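Local atomic coordinates of hypothetical glycoside hydrolase (Parabacteroides distasonis, PDB entry 3TAW), a protein that is of unknown function but is probably a glycoside hydrolase-like protein folded as a five-bladed beta-propeller. Residues K165-K170 and P221-N226; M201-G204 and V208-A211; K231-R236 and Q243-G248; A286-D289 and K295-G298. All blocks are in the same frame, centred on the assembly; numbering follows the deposited sequence. Where two conformers were deposited one is given.

Interaction 1: K165-K170 and P221-N226; sequences KAYNGK and PLLDEN
Tyr167 reaches from the turn at 165-170 to the backbone and side chains of 221-226, meeting Leu223 along its ring and Pro221 at its end. CB leads toward the other segment, and a chi1 of -47° sets CG beside the backbone N, placing one face of the ring under a methyl of Leu223. That methyl, Leu223 CD1, lies toward the rim, 3.7 Å from the Tyr167 ring centroid and 16° off the normal, a CH-pi contact made from the opposite direction. Tyr167 CD1 and CD2 stay further from Leu223 CD1, whereas Tyr167 CE2 and CZ approach it to 3.6 Å. Tyr167 CE2 also touches Pro221 CD at 3.9 Å. The tip gives the one hydrogen bond between the segments: Tyr167 OH donates to Pro221 O over 2.7 Å, with the acceptor at the ring edge and the donor tilted 23° from the carbonyl plane. Beside this, Ala166 CB packs on the same Pro221 CD at 3.8 Å. The lysine at the start of the turn adds a salt bridge from Lys165 NZ to Asp218 OD1. The arrangement closes a surface turn onto the end of strand 220-221, the outermost strand of a four-stranded propeller blade.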
loop_
_atom_site.group_PDB
_atom_site.type_symbol
_atom_site.label_atom_id
_atom_site.label_comp_id
_atom_site.label_asym_id
_atom_site.label_seq_id
_atom_site.Cartn_x
_atom_site.Cartn_y
_atom_site.Cartn_z
ATOM N N LYS A 165 3.777 -20.834 4.214
ATOM C CA LYS A 165 4.719 -21.956 4.331
ATOM C C LYS A 165 5.844 -21.753 5.356
ATOM O O LYS A 165 6.295 -22.728 5.968
ATOM C CB LYS A 165 5.346 -22.286 2.967
ATOM C CG LYS A 165 4.340 -22.718 1.904
ATOM C CD LYS A 165 5.045 -23.440 0.740
ATOM C CE LYS A 165 4.092 -23.800 -0.380
ATOM N NZ LYS A 165 3.587 -22.585 -1.095
ATOM N N ALA A 166 6.308 -20.511 5.501
ATOM C CA ALA A 166 7.536 -20.186 6.258
ATOM C C ALA A 166 7.540 -20.790 7.649
ATOM O O ALA A 166 6.554 -20.702 8.376
ATOM C CB ALA A 166 7.726 -18.669 6.362
ATOM N N TYR A 167 8.676 -21.389 8.006
ATOM C CA TYR A 167 8.912 -21.929 9.352
ATOM C C TYR A 167 7.767 -22.834 9.788
ATOM O O TYR A 167 7.177 -22.642 10.857
ATOM C CB TYR A 167 9.113 -20.799 10.362
ATOM C CG TYR A 167 10.067 -19.724 9.894
ATOM C CD1 TYR A 167 11.432 -19.984 9.699
ATOM C CD2 TYR A 167 9.608 -18.443 9.643
ATOM C CE1 TYR A 167 12.299 -18.965 9.261
ATOM C CE2 TYR A 167 10.453 -17.447 9.232
ATOM C CZ TYR A 167 11.780 -17.700 9.030
ATOM O OH TYR A 167 12.565 -16.651 8.607
ATOM N N ASN A 168 7.429 -23.777 8.915
ATOM C CA ASN A 168 6.374 -24.744 9.183
ATOM C C ASN A 168 5.022 -24.078 9.483
ATOM O O ASN A 168 4.241 -24.574 10.306
ATOM C CB ASN A 168 6.807 -25.682 10.326
ATOM C CG ASN A 168 8.073 -26.471 9.989
ATOM O OD1 ASN A 168 9.065 -26.425 10.718
ATOM N ND2 ASN A 168 8.044 -27.194 8.874
ATOM N N GLY A 169 4.741 -22.968 8.799
ATOM C CA GLY A 169 3.462 -22.283 8.952
ATOM C C GLY A 169 3.308 -21.460 10.216
ATOM O O GLY A 169 2.196 -21.119 10.601
ATOM N N LYS A 170 4.425 -21.121 10.852
ATOM C CA LYS A 170 4.394 -20.418 12.134
ATOM C C LYS A 170 3.489 -19.182 12.142
ATOM O O LYS A 170 2.764 -18.955 13.106
ATOM C CB LYS A 170 5.810 -20.014 12.559
ATOM C CG LYS A 170 5.870 -19.356 13.936
ATOM C CD LYS A 170 7.302 -19.301 14.480
ATOM C CE LYS A 170 7.356 -18.701 15.901
ATOM N NZ LYS A 170 8.734 -18.853 16.485
ATOM N N PRO A 221 9.521 -14.258 6.827
ATOM C CA PRO A 221 9.703 -13.097 7.706
ATOM C C PRO A 221 11.034 -13.153 8.425
ATOM O O PRO A 221 11.470 -14.240 8.830
ATOM C CB PRO A 221 8.553 -13.229 8.696
ATOM C CG PRO A 221 7.517 -13.944 7.932
ATOM C CD PRO A 221 8.293 -14.990 7.164
ATOM N N LEU A 222 11.684 -12.007 8.556
ATOM C CA LEU A 222 12.927 -11.936 9.301
ATOM C C LEU A 222 12.622 -12.093 10.788
ATOM O O LEU A 222 11.675 -11.495 11.302
ATOM C CB LEU A 222 13.611 -10.608 9.043
ATOM C CG LEU A 222 14.553 -10.546 7.843
ATOM C CD1 LEU A 222 14.022 -11.216 6.622
ATOM C CD2 LEU A 222 15.017 -9.125 7.585
ATOM N N LEU A 223 13.445 -12.882 11.473
ATOM C CA LEU A 223 13.222 -13.203 12.882
ATOM C C LEU A 223 14.380 -12.766 13.761
ATOM O O LEU A 223 15.503 -12.584 13.291
ATOM C CB LEU A 223 13.018 -14.718 13.065
ATOM C CG LEU A 223 11.942 -15.406 12.228
ATOM C CD1 LEU A 223 11.913 -16.933 12.531
ATOM C CD2 LEU A 223 10.563 -14.759 12.477
ATOM N N ASP A 224 14.079 -12.594 15.042
ATOM C CA ASP A 224 15.103 -12.336 16.050
ATOM C C ASP A 224 15.599 -13.675 16.606
ATOM O O ASP A 224 15.224 -14.742 16.115
ATOM C CB ASP A 224 14.570 -11.395 17.154
ATOM C CG ASP A 224 13.492 -12.022 18.036
ATOM O OD1 ASP A 224 13.329 -13.262 18.075
ATOM O OD2 ASP A 224 12.784 -11.246 18.721
ATOM N N GLU A 225 16.441 -13.620 17.635
ATOM C CA GLU A 225 17.051 -14.829 18.201
ATOM C C GLU A 225 16.060 -15.777 18.895
ATOM O O GLU A 225 16.340 -16.964 19.054
ATOM C CB GLU A 225 18.169 -14.440 19.183
ATOM C CG GLU A 225 17.689 -13.706 20.449
ATOM C CD GLU A 225 17.506 -12.188 20.275
ATOM O OE1 GLU A 225 17.395 -11.697 19.122
ATOM O OE2 GLU A 225 17.482 -11.482 21.314
ATOM N N ASN A 226 14.920 -15.243 19.320
ATOM C CA ASN A 226 13.871 -16.027 19.956
ATOM C C ASN A 226 12.873 -16.590 18.948
ATOM O O ASN A 226 11.902 -17.237 19.332
ATOM C CB ASN A 226 13.142 -15.168 20.994
ATOM C CG ASN A 226 14.052 -14.726 22.128
ATOM O OD1 ASN A 226 14.957 -15.455 22.526
ATOM N ND2 ASN A 226 13.817 -13.531 22.650
#

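Interaction 2: M201-G204 and V208-A211; sequences MYWG and VYAA
Trp203 and Tyr209 are a hydrogen-bonded pair on adjacent antiparallel strands, with both side chains on one face of the sheet. Trp203 N donates to Tyr209 O, and Tyr209 N returns a 2.7 Å bond to Trp203 O. Tyr209 CB sits over the indole, 3.7 Å from the centroid of the five-membered ring, and the phenol then runs past the six-membered ring with the two planes 32° apart. Trp203 holds CG between its backbone N and carbonyl carbon (chi1 70°), which folds the indole back over the neighbouring strand. There Trp203 NE1 makes a weak bond to Ala210 O at 3.1 Å, the carbonyl oxygen lying at the edge of the indole.

This is a beta hairpin, strands 199-203 and 209-213, forming the second and third strands of a propeller blade. Met201 and Ala211 make the next hydrogen-bonded pair, with 3.0 Å from Met201 N to Ala211 O and the same length from Ala211 N to Met201 O. The pair between, Tyr202 and Ala210, is non-hydrogen-bonded and its side chains point to the other face, where Tyr202 CD2 meets Val208 CG1 at 4.1 Å.

Further out, Tyr202 OH hydrogen-bonds to Pro293 O while its ring stacks on Phe288. Tyr209 OH is held by Asn207 ND2, and Gly204 shares backbone hydrogen bonds with Ser178 and Cys247.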
loop_
_atom_site.group_PDB
_atom_site.type_symbol
_atom_site.label_atom_id
_atom_site.label_comp_id
_atom_site.label_asym_id
_atom_site.label_seq_id
_atom_site.Cartn_x
_atom_site.Cartn_y
_atom_site.Cartn_z
HETATM N N MSE A 201 11.023 -7.463 1.008
HETATM C CA MSE A 201 9.992 -6.484 1.292
HETATM C C MSE A 201 10.019 -6.052 2.746
HETATM O O MSE A 201 10.491 -6.781 3.629
HETATM C CB MSE A 201 8.601 -7.002 0.899
HETATM C CG MSE A 201 8.151 -8.204 1.665
HETATM SE SE MSE A 201 6.436 -8.870 1.043
HETATM C CE MSE A 201 6.112 -10.010 2.568
ATOM N N TYR A 202 9.562 -4.820 2.953
ATOM C CA TYR A 202 9.217 -4.297 4.271
ATOM C C TYR A 202 7.722 -4.519 4.403
ATOM O O TYR A 202 6.970 -4.362 3.414
ATOM C CB TYR A 202 9.584 -2.802 4.393
ATOM C CG TYR A 202 11.044 -2.571 4.154
ATOM C CD1 TYR A 202 11.531 -2.349 2.867
ATOM C CD2 TYR A 202 11.955 -2.603 5.201
ATOM C CE1 TYR A 202 12.887 -2.168 2.632
ATOM C CE2 TYR A 202 13.327 -2.436 4.971
ATOM C CZ TYR A 202 13.782 -2.224 3.687
ATOM O OH TYR A 202 15.122 -2.047 3.418
ATOM N N TRP A 203 7.259 -4.925 5.574
ATOM C CA TRP A 203 5.819 -5.095 5.749
ATOM C C TRP A 203 5.414 -4.803 7.184
ATOM O O TRP A 203 6.244 -4.812 8.100
ATOM C CB TRP A 203 5.382 -6.506 5.294
ATOM C CG TRP A 203 5.878 -7.577 6.213
ATOM C CD1 TRP A 203 7.106 -8.167 6.202
ATOM C CD2 TRP A 203 5.180 -8.114 7.333
ATOM N NE1 TRP A 203 7.203 -9.069 7.222
ATOM C CE2 TRP A 203 6.028 -9.059 7.939
ATOM C CE3 TRP A 203 3.911 -7.900 7.868
ATOM C CZ2 TRP A 203 5.656 -9.783 9.072
ATOM C CZ3 TRP A 203 3.533 -8.613 8.979
ATOM C CH2 TRP A 203 4.412 -9.543 9.589
ATOM N N GLY A 204 4.133 -4.529 7.373
ATOM C CA GLY A 204 3.579 -4.391 8.712
ATOM C C GLY A 204 2.807 -3.114 8.946
ATOM O O GLY A 204 2.915 -2.150 8.182
ATOM N N VAL A 208 7.495 -1.900 11.539
ATOM C CA VAL A 208 8.036 -2.242 10.237
ATOM C C VAL A 208 8.887 -3.521 10.384
ATOM O O VAL A 208 9.939 -3.544 11.056
ATOM C CB VAL A 208 8.842 -1.079 9.645
ATOM C CG1 VAL A 208 9.519 -1.503 8.336
ATOM C CG2 VAL A 208 7.916 0.126 9.420
ATOM N N TYR A 209 8.389 -4.589 9.782
ATOM C CA TYR A 209 9.032 -5.888 9.739
ATOM C C TYR A 209 9.626 -6.080 8.337
ATOM O O TYR A 209 9.538 -5.188 7.486
ATOM C CB TYR A 209 7.974 -6.989 9.971
ATOM C CG TYR A 209 7.143 -6.845 11.225
ATOM C CD1 TYR A 209 7.675 -7.121 12.474
ATOM C CD2 TYR A 209 5.806 -6.457 11.168
ATOM C CE1 TYR A 209 6.901 -7.011 13.623
ATOM C CE2 TYR A 209 5.028 -6.351 12.322
ATOM C CZ TYR A 209 5.575 -6.620 13.537
ATOM O OH TYR A 209 4.810 -6.530 14.702
ATOM N N ALA A 210 10.215 -7.245 8.073
ATOM C CA ALA A 210 10.678 -7.535 6.721
ATOM C C ALA A 210 10.548 -9.010 6.378
ATOM O O ALA A 210 10.248 -9.816 7.255
ATOM C CB ALA A 210 12.128 -7.062 6.530
ATOM N N ALA A 211 10.753 -9.336 5.099
ATOM C CA ALA A 211 10.731 -10.715 4.649
ATOM C C ALA A 211 11.508 -10.852 3.373
ATOM O O ALA A 211 11.647 -9.895 2.610
ATOM C CB ALA A 211 9.290 -11.197 4.441
#

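Interaction 3: K231-R236 and Q243-G248; sequences KLFSPR and QLTECG
At the link between two propeller blades, Pro235 and Phe233 of the incoming loop lie against Thr245 and its neighbours at the start of strand 244-254. The touching parts run in roughly opposite senses, 148° apart, yet no hydrogen bond joins them, and the contact is one of van der Waals fit alone.

Thr245 and Pro235 carry the larger shares. Thr245 CG2 is anti to the carbonyl carbon and points at the loop backbone, lying 3.6 Å from Pro235 N and 3.8 Å from Ser234 C. Thr245 CG2 also meets the edge of the Phe233 ring, near its plane, 3.9 Å from Phe233 CE1. A chi1 of 69° brings the Phe233 ring round to this side. The hydroxyl branch, Thr245 OG1, approaches Pro235 CD at 3.9 Å without bonding to it.

The pyrrolidine ring lies over Gln243 and the first residue of the strand, Leu244. Pro235 CG meets Gln243 O at 3.4 Å and lies 3.8 Å from Leu244 CA, while Pro235 CB is 3.7 Å from Gln243 C.

Polar groups at the margins are satisfied elsewhere. Ser234 OG bonds to Asn207 OD1 and Ser234 O accepts from Arg299 NH2, whereas the Gln243 amide reaches Lys265 NZ and Glu267 OE1. Each segment also carries a classic beta bulge, Leu232 and Phe233 both facing Val208, and Gln243 and Leu244 both facing Lys265. Such a loop, leading from the outer edge of one blade to the innermost strand of the next, is a feature of the beta-propeller fold.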
loop_
_atom_site.group_PDB
_atom_site.type_symbol
_atom_site.label_atom_id
_atom_site.label_comp_id
_atom_site.label_asym_id
_atom_site.label_seq_id
_atom_site.Cartn_x
_atom_site.Cartn_y
_atom_site.Cartn_z
ATOM N N LYS A 231 11.778 -6.497 14.493
ATOM C CA LYS A 231 11.272 -5.143 14.302
ATOM C C LYS A 231 12.372 -4.238 13.778
ATOM O O LYS A 231 13.283 -3.884 14.515
ATOM C CB LYS A 231 10.721 -4.602 15.623
ATOM C CG LYS A 231 9.475 -5.337 16.117
ATOM C CD LYS A 231 9.152 -4.906 17.551
ATOM C CE LYS A 231 8.205 -5.870 18.234
ATOM N NZ LYS A 231 8.025 -5.495 19.675
ATOM N N LEU A 232 12.307 -3.862 12.501
ATOM C CA LEU A 232 13.313 -2.950 11.926
ATOM C C LEU A 232 13.203 -1.539 12.498
ATOM O O LEU A 232 14.217 -0.865 12.765
ATOM C CB LEU A 232 13.166 -2.907 10.394
ATOM C CG LEU A 232 13.843 -4.061 9.644
ATOM C CD1 LEU A 232 13.328 -5.425 10.033
ATOM C CD2 LEU A 232 13.690 -3.844 8.114
ATOM N N PHE A 233 11.968 -1.084 12.681
ATOM C CA PHE A 233 11.696 0.065 13.517
ATOM C C PHE A 233 10.245 0.027 13.974
ATOM O O PHE A 233 9.476 -0.873 13.586
ATOM C CB PHE A 233 12.121 1.417 12.905
ATOM C CG PHE A 233 11.318 1.899 11.705
ATOM C CD1 PHE A 233 10.146 2.641 11.860
ATOM C CD2 PHE A 233 11.794 1.703 10.413
ATOM C CE1 PHE A 233 9.465 3.140 10.760
ATOM C CE2 PHE A 233 11.094 2.195 9.306
ATOM C CZ PHE A 233 9.935 2.907 9.472
ATOM N N SER A 234 9.921 0.939 14.884
ATOM C CA SER A 234 8.673 0.865 15.616
ATOM C C SER A 234 8.123 2.266 15.861
ATOM O O SER A 234 8.846 3.271 15.728
ATOM C CB SER A 234 8.914 0.199 16.976
ATOM O OG SER A 234 9.448 -1.102 16.865
ATOM N N PRO A 235 6.851 2.340 16.258
ATOM C CA PRO A 235 6.304 3.611 16.689
ATOM C C PRO A 235 7.109 4.218 17.830
ATOM O O PRO A 235 7.692 3.500 18.617
ATOM C CB PRO A 235 4.893 3.246 17.142
ATOM C CG PRO A 235 4.567 1.996 16.357
ATOM C CD PRO A 235 5.848 1.257 16.324
ATOM N N ARG A 236 7.159 5.534 17.869
ATOM C CA ARG A 236 8.067 6.238 18.765
ATOM C C ARG A 236 7.413 7.428 19.447
ATOM O O ARG A 236 6.711 8.231 18.823
ATOM C CB ARG A 236 9.311 6.671 18.007
ATOM C CG ARG A 236 9.023 7.451 16.797
ATOM C CD ARG A 236 10.230 7.910 16.037
ATOM N NE ARG A 236 9.749 8.604 14.845
ATOM C CZ ARG A 236 10.485 9.324 13.999
ATOM N NH1 ARG A 236 11.810 9.473 14.164
ATOM N NH2 ARG A 236 9.875 9.884 12.960
ATOM N N GLN A 243 1.863 5.703 17.224
ATOM C CA GLN A 243 1.031 4.526 17.471
ATOM C C GLN A 243 1.218 3.416 16.455
ATOM O O GLN A 243 1.175 2.237 16.818
ATOM C CB GLN A 243 -0.457 4.892 17.568
ATOM C CG GLN A 243 -1.301 3.717 18.066
ATOM C CD GLN A 243 -2.774 4.064 18.220
ATOM O OE1 GLN A 243 -3.636 3.464 17.572
ATOM N NE2 GLN A 243 -3.067 5.020 19.075
ATOM N N LEU A 244 1.376 3.790 15.186
ATOM C CA LEU A 244 1.593 2.814 14.101
ATOM C C LEU A 244 2.661 3.312 13.151
ATOM O O LEU A 244 2.841 4.519 12.985
ATOM C CB LEU A 244 0.307 2.540 13.299
ATOM C CG LEU A 244 -0.931 2.036 14.044
ATOM C CD1 LEU A 244 -2.150 2.087 13.099
ATOM C CD2 LEU A 244 -0.719 0.642 14.654
ATOM N N THR A 245 3.361 2.353 12.544
ATOM C CA THR A 245 4.314 2.593 11.438
ATOM C C THR A 245 3.988 1.589 10.318
ATOM O O THR A 245 4.474 0.448 10.312
ATOM C CB THR A 245 5.776 2.410 11.868
ATOM O OG1 THR A 245 5.937 1.123 12.473
ATOM C CG2 THR A 245 6.194 3.495 12.866
ATOM N N GLU A 246 3.124 2.008 9.399
ATOM C CA GLU A 246 2.518 1.089 8.440
ATOM C C GLU A 246 3.074 1.327 7.035
ATOM O O GLU A 246 2.947 2.432 6.462
ATOM C CB GLU A 246 0.990 1.221 8.449
ATOM C CG GLU A 246 0.289 0.247 7.538
ATOM C CD GLU A 246 -1.182 0.080 7.845
ATOM O OE1 GLU A 246 -1.750 0.979 8.512
ATOM O OE2 GLU A 246 -1.751 -0.961 7.442
ATOM N N CYS A 247 3.681 0.289 6.473
ATOM C CA CYS A 247 4.337 0.406 5.187
ATOM C C CYS A 247 3.386 0.942 4.110
ATOM O O CYS A 247 2.196 0.675 4.130
ATOM C CB CYS A 247 4.916 -0.936 4.773
ATOM S SG CYS A 247 6.252 -1.474 5.835
ATOM N N GLY A 248 3.949 1.726 3.192
ATOM C CA GLY A 248 3.191 2.406 2.159
ATOM C C GLY A 248 3.393 1.735 0.802
ATOM O O GLY A 248 3.237 0.509 0.676
#

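Interaction 4: A286-D289 and K295-G298; sequences ALFD and KLIG. With EDO (1,2-ethanediol), chain H.
Leu287 and the Ile297-Gly298 pair form the tight end of this hairpin, where a classic beta bulge places two residues opposite one. Leu287 O accepts from both: a straight bond from Ile297 N, 2.8 Å and 165°, and a weak one from Gly298 N at 3.2 Å. In return Leu287 N donates to Gly298 O, 2.9 Å away. The side chains fill in around this. A chi1 of 59° swings Ile297 CG1 across the leucine, 3.7 Å from Leu287 CG. On the other face Leu296 CD1 stands over the Phe288 ring in a CH-pi contact, 4.1 Å from the centroid, and also touches Ala286 CB.

Toward the turn the pairing becomes looser and wetter. Asp289 N still donates to Lys295 O at 3.0 Å; beyond, the aliphatic part of the extended, solvent-exposed Lys295 lies on Asp289 CB while the charged ends meet through a water. This water donates to Asp289 OD1 and accepts from Lys295 NZ, bridging charges whose nearest atoms, Asp289 OD1 and Lys295 NZ, are 5.0 Å apart. An ethanediol, probably from the crystallisation liquor, donates a 2.9 Å hydrogen bond from O1 to Asp289 OD1 and is also bonded to Val290 N. OD2 of the same carboxylate accepts from Asn291 N and Asn292 N within the turn.

Strand 281-288 is flanked by two partners: 296-299 pairs with it in this hairpin, and 257-265 pairs through backbone bonds of Ala286 with Leu260 and of Phe288 with Ile258.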
loop_
_atom_site.group_PDB
_atom_site.type_symbol
_atom_site.label_atom_id
_atom_site.label_comp_id
_atom_site.label_asym_id
_atom_site.label_seq_id
_atom_site.Cartn_x
_atom_site.Cartn_y
_atom_site.Cartn_z
ATOM N N ALA A 286 11.513 6.408 5.613
ATOM C CA ALA A 286 12.710 5.834 6.206
ATOM C C ALA A 286 13.702 5.487 5.108
ATOM O O ALA A 286 13.321 5.319 3.950
ATOM C CB ALA A 286 12.372 4.597 7.019
ATOM N N LEU A 287 14.960 5.337 5.500
ATOM C CA LEU A 287 16.059 5.016 4.605
ATOM C C LEU A 287 16.832 3.858 5.202
ATOM O O LEU A 287 17.227 3.909 6.374
ATOM C CB LEU A 287 16.984 6.218 4.456
ATOM C CG LEU A 287 18.083 6.128 3.405
ATOM C CD1 LEU A 287 17.399 6.138 2.011
ATOM C CD2 LEU A 287 19.102 7.273 3.569
ATOM N N PHE A 288 17.047 2.809 4.409
ATOM C CA PHE A 288 17.840 1.669 4.842
ATOM C C PHE A 288 19.084 1.511 3.987
ATOM O O PHE A 288 19.143 1.949 2.833
ATOM C CB PHE A 288 17.022 0.373 4.757
ATOM C CG PHE A 288 15.866 0.324 5.717
ATOM C CD1 PHE A 288 16.040 -0.164 6.982
ATOM C CD2 PHE A 288 14.606 0.805 5.352
ATOM C CE1 PHE A 288 14.978 -0.195 7.881
ATOM C CE2 PHE A 288 13.543 0.769 6.259
ATOM C CZ PHE A 288 13.748 0.274 7.515
ATOM N N ASP A 289 20.093 0.891 4.562
ATOM C CA ASP A 289 21.336 0.656 3.852
ATOM C C ASP A 289 21.135 -0.359 2.695
ATOM O O ASP A 289 20.384 -1.312 2.827
ATOM C CB ASP A 289 22.375 0.161 4.834
ATOM C CG ASP A 289 23.717 -0.076 4.190
ATOM O OD1 ASP A 289 24.450 0.929 4.002
ATOM O OD2 ASP A 289 24.027 -1.266 3.924
ATOM N N LYS A 295 19.338 -2.281 8.264
ATOM C CA LYS A 295 20.030 -1.183 8.924
ATOM C C LYS A 295 19.362 0.155 8.586
ATOM O O LYS A 295 19.395 0.611 7.444
ATOM C CB LYS A 295 21.498 -1.154 8.538
ATOM C CG LYS A 295 22.309 -0.043 9.236
ATOM C CD LYS A 295 23.715 0.080 8.642
ATOM C CE LYS A 295 24.535 1.175 9.322
ATOM N NZ LYS A 295 25.930 1.289 8.774
ATOM N N LEU A 296 18.732 0.766 9.584
ATOM C CA LEU A 296 18.039 2.034 9.395
ATOM C C LEU A 296 19.063 3.155 9.467
ATOM O O LEU A 296 19.792 3.285 10.475
ATOM C CB LEU A 296 16.984 2.213 10.473
ATOM C CG LEU A 296 16.143 3.479 10.424
ATOM C CD1 LEU A 296 15.150 3.428 9.251
ATOM C CD2 LEU A 296 15.375 3.644 11.748
ATOM N N ILE A 297 19.145 3.944 8.391
ATOM C CA ILE A 297 20.111 5.034 8.304
ATOM C C ILE A 297 19.493 6.414 8.080
ATOM O O ILE A 297 20.207 7.426 7.959
ATOM C CB ILE A 297 21.143 4.765 7.193
ATOM C CG1 ILE A 297 20.472 4.612 5.831
ATOM C CG2 ILE A 297 21.974 3.505 7.498
ATOM C CD1 ILE A 297 21.522 4.542 4.690
ATOM N N GLY A 298 18.167 6.467 8.026
ATOM C CA GLY A 298 17.461 7.748 7.936
ATOM C C GLY A 298 15.995 7.575 8.272
ATOM O O GLY A 298 15.440 6.506 8.077
HETATM C C1 EDO H . 23.732 3.462 0.866
HETATM O O1 EDO H . 23.433 2.311 1.650
HETATM C C2 EDO H . 24.261 4.591 1.733
HETATM O O2 EDO H . 25.405 4.104 2.453
HETATM O O HOH W 1 25.265 2.460 6.091
#

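In the fold
Interaction 1 fastens the connection at 165-170 to the edge of the blade that holds interaction 2, and interaction 2 is nested along the chain within the loop closed by interaction 1; Leu222 N and Ala210 O, 2.9 Å apart, join them. Interaction 3 leads toward the next blade, in which interaction 4 forms the outer hairpin. The centres of interactions 2 and 3 are about 10 Å apart, and Val208 O to Leu232 N measures 2.8 Å. Phe233 connects interactions 3 and 4, with Phe233 CE2 3.7 Å from Phe288 CZ and 3.6 Å from Ala286 CB. Interactions 1 and 4 do not touch, their centres about 23 Å apart. The magnesium ion bound by Asn355 and Phe356 lies about 14 Å from the Leu287 side chain.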